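Local coordinates for protein D-aminopeptidase (Bacillus subtilis, PDB 1HI9) that removes N-terminal residues from peptides containing D-amino acids by zinc-dependent hydrolysis, working as a self-compartmentalizing decamer, at residues E53-D58 with D76-D81. Sequence-based numbering, arbitrary orientation.
Sequences EVLVND and DLISGD
Asp76 begins the parallel pairing with strand 53-58, giving its N to Val54 O and taking Val56 N on its own O at 2.8 Å. Its CG stands beside the backbone N (chi1 -60°), and a water that accepts from Val54 N lies within bonding distance of Asp76 OD2. Glu53 OE2 lies 4.1 Å from Asp76 OD2, a proximity of like charges that may disfavour both being ionised, though Lys183 of a second subunit packs on Asp76. On the opposite face, Leu77 sets CD1 4.3 Å from Val56 CG1, and its CA makes a C-H...O contact with Val56 O. That same oxygen receives Ile78 N at 2.8 Å, while Ile78 O accepts Asp58 N. The Ile78 side chain turns to the Leu55 face, where CG1 meets Leu55 CD2 at 3.6 Å and CD1 reaches both methyls. An alanine in place of Ile78 would probably leave a gap beside Leu55 CD1 and CD2. A water ties Ser79 OG to Asp58 OD2; Asp58 OD2 also accepts Leu66 N. Strand 76-80, outermost in this chain's mixed sheet, is extended by an antiparallel strand of the second subunit. Backbone bonds and bridging water join this edge to Asp58, two residues before the zinc ligand His60.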
ATOM      1  N   GLU A  53      29.688  31.235 -24.906  1.00 56.53           N
ATOM      2  CA  GLU A  53      29.470  30.231 -23.865  1.00 55.05           C
ATOM      3  C   GLU A  53      28.192  30.507 -23.086  1.00 53.54           C
ATOM      4  O   GLU A  53      27.885  31.656 -22.759  1.00 54.97           O
ATOM      5  CB  GLU A  53      30.653  30.208 -22.892  1.00 55.76           C
ATOM      6  CG  GLU A  53      31.509  28.959 -22.974  1.00 60.13           C
ATOM      7  CD  GLU A  53      32.604  28.914 -21.903  1.00 61.87           C
ATOM      8  OE1 GLU A  53      33.530  29.752 -21.942  1.00 61.83           O
ATOM      9  OE2 GLU A  53      32.536  28.037 -21.016  1.00 62.66           O
ATOM     10  N   VAL A  54      27.445  29.450 -22.796  1.00 51.13           N
ATOM     11  CA  VAL A  54      26.210  29.572 -22.033  1.00 47.62           C
ATOM     12  C   VAL A  54      26.156  28.451 -21.004  1.00 46.91           C
ATOM     13  O   VAL A  54      25.979  27.286 -21.355  1.00 45.66           O
ATOM     14  CB  VAL A  54      24.968  29.474 -22.929  1.00 47.52           C
ATOM     15  CG1 VAL A  54      23.716  29.672 -22.092  1.00 46.22           C
ATOM     16  CG2 VAL A  54      25.037  30.511 -24.030  1.00 46.07           C
ATOM     17  N   LEU A  55      26.331  28.818 -19.735  1.00 44.80           N
ATOM     18  CA  LEU A  55      26.297  27.865 -18.634  1.00 43.41           C
ATOM     19  C   LEU A  55      24.874  27.842 -18.095  1.00 43.14           C
ATOM     20  O   LEU A  55      24.352  28.877 -17.665  1.00 42.30           O
ATOM     21  CB  LEU A  55      27.248  28.300 -17.516  1.00 43.14           C
ATOM     22  CG  LEU A  55      28.028  27.211 -16.782  1.00 43.18           C
ATOM     23  CD1 LEU A  55      28.465  27.738 -15.434  1.00 42.93           C
ATOM     24  CD2 LEU A  55      27.174  25.975 -16.610  1.00 47.73           C
ATOM     25  N   VAL A  56      24.257  26.664 -18.111  1.00 42.07           N
ATOM     26  CA  VAL A  56      22.886  26.506 -17.640  1.00 41.29           C
ATOM     27  C   VAL A  56      22.835  25.704 -16.347  1.00 42.54           C
ATOM     28  O   VAL A  56      23.194  24.525 -16.318  1.00 43.82           O
ATOM     29  CB  VAL A  56      22.009  25.807 -18.706  1.00 41.45           C
ATOM     30  CG1 VAL A  56      20.542  25.811 -18.268  1.00 40.37           C
ATOM     31  CG2 VAL A  56      22.172  26.514 -20.047  1.00 39.97           C
ATOM     32  N   ASN A  57      22.383  26.358 -15.278  1.00 41.95           N
ATOM     33  CA  ASN A  57      22.282  25.745 -13.957  1.00 40.60           C
ATOM     34  C   ASN A  57      20.823  25.458 -13.593  1.00 40.72           C
ATOM     35  O   ASN A  57      20.011  26.379 -13.450  1.00 41.57           O
ATOM     36  CB  ASN A  57      22.892  26.674 -12.902  1.00 39.80           C
ATOM     37  CG  ASN A  57      22.926  26.050 -11.517  1.00 40.78           C
ATOM     38  OD1 ASN A  57      22.776  26.738 -10.505  1.00 40.53           O
ATOM     39  ND2 ASN A  57      23.135  24.751 -11.464  1.00 40.10           N
ATOM     40  N   ASP A  58      20.493  24.179 -13.449  1.00 39.12           N
ATOM     41  CA  ASP A  58      19.143  23.771 -13.080  1.00 36.89           C
ATOM     42  C   ASP A  58      19.002  24.241 -11.643  1.00 36.87           C
ATOM     43  O   ASP A  58      19.736  23.777 -10.764  1.00 33.74           O
ATOM     44  CB  ASP A  58      19.022  22.245 -13.146  1.00 36.93           C
ATOM     45  CG  ASP A  58      17.588  21.765 -13.066  1.00 35.41           C
ATOM     46  OD1 ASP A  58      16.823  22.315 -12.242  1.00 36.40           O
ATOM     47  OD2 ASP A  58      17.232  20.825 -13.814  1.00 35.07           O
ATOM     48  N   ASP A  76      26.301  24.166 -21.755  1.00 48.89           N
ATOM     49  CA  ASP A  76      26.858  23.337 -20.692  1.00 48.76           C
ATOM     50  C   ASP A  76      25.860  23.315 -19.542  1.00 47.85           C
ATOM     51  O   ASP A  76      25.516  24.367 -18.986  1.00 48.19           O
ATOM     52  CB  ASP A  76      28.194  23.909 -20.212  1.00 52.39           C
ATOM     53  CG  ASP A  76      29.239  23.976 -21.324  1.00 55.57           C
ATOM     54  OD1 ASP A  76      29.581  22.904 -21.886  1.00 55.81           O
ATOM     55  OD2 ASP A  76      29.714  25.100 -21.634  1.00 56.78           O
ATOM     56  N   LEU A  77      25.415  22.113 -19.176  1.00 45.11           N
ATOM     57  CA  LEU A  77      24.423  21.944 -18.120  1.00 42.97           C
ATOM     58  C   LEU A  77      24.960  21.482 -16.780  1.00 41.96           C
ATOM     59  O   LEU A  77      25.745  20.545 -16.701  1.00 41.58           O
ATOM     60  CB  LEU A  77      23.332  20.959 -18.569  1.00 42.86           C
ATOM     61  CG  LEU A  77      22.303  20.528 -17.519  1.00 42.62           C
ATOM     62  CD1 LEU A  77      21.396  21.693 -17.167  1.00 41.60           C
ATOM     63  CD2 LEU A  77      21.484  19.368 -18.057  1.00 42.58           C
ATOM     64  N   ILE A  78      24.527  22.163 -15.726  1.00 40.95           N
ATOM     65  CA  ILE A  78      24.910  21.806 -14.368  1.00 39.79           C
ATOM     66  C   ILE A  78      23.660  21.153 -13.817  1.00 40.64           C
ATOM     67  O   ILE A  78      22.638  21.816 -13.625  1.00 41.54           O
ATOM     68  CB  ILE A  78      25.236  23.031 -13.503  1.00 39.27           C
ATOM     69  CG1 ILE A  78      26.551  23.661 -13.967  1.00 39.98           C
ATOM     70  CG2 ILE A  78      25.313  22.621 -12.035  1.00 38.33           C
ATOM     71  CD1 ILE A  78      26.987  24.858 -13.144  1.00 38.08           C
ATOM     72  N   SER A  79      23.738  19.851 -13.573  1.00 40.29           N
ATOM     73  CA  SER A  79      22.596  19.107 -13.076  1.00 39.32           C
ATOM     74  C   SER A  79      22.935  18.462 -11.741  1.00 39.22           C
ATOM     75  O   SER A  79      24.064  18.026 -11.521  1.00 38.96           O
ATOM     76  CB  SER A  79      22.201  18.047 -14.108  1.00 39.73           C
ATOM     77  OG  SER A  79      20.972  17.433 -13.774  1.00 42.45           O
ATOM     78  N   GLY A  80      21.957  18.410 -10.845  1.00 39.75           N
ATOM     79  CA  GLY A  80      22.192  17.818  -9.542  1.00 40.76           C
ATOM     80  C   GLY A  80      22.100  18.822  -8.404  1.00 41.74           C
ATOM     81  O   GLY A  80      22.150  20.031  -8.628  1.00 42.48           O
ATOM     82  N   ASP A  81      21.977  18.322  -7.179  1.00 42.10           N
ATOM     83  CA  ASP A  81      21.850  19.189  -6.024  1.00 42.91           C
ATOM     84  C   ASP A  81      23.032  19.080  -5.057  1.00 43.38           C
ATOM     85  O   ASP A  81      24.063  18.462  -5.361  1.00 44.16           O
ATOM     86  CB  ASP A  81      20.531  18.898  -5.294  1.00 45.37           C
ATOM     87  CG  ASP A  81      20.507  17.530  -4.646  1.00 47.80           C
ATOM     88  OD1 ASP A  81      21.245  16.641  -5.113  1.00 49.66           O
ATOM     89  OD2 ASP A  81      19.740  17.341  -3.674  1.00 49.96           O
TER
HETATM   90  O   HOH W   1      28.483  26.987 -23.405  1.00 41.48           O
HETATM   91  O   HOH W   2      19.040  18.812 -14.961  1.00 27.63           O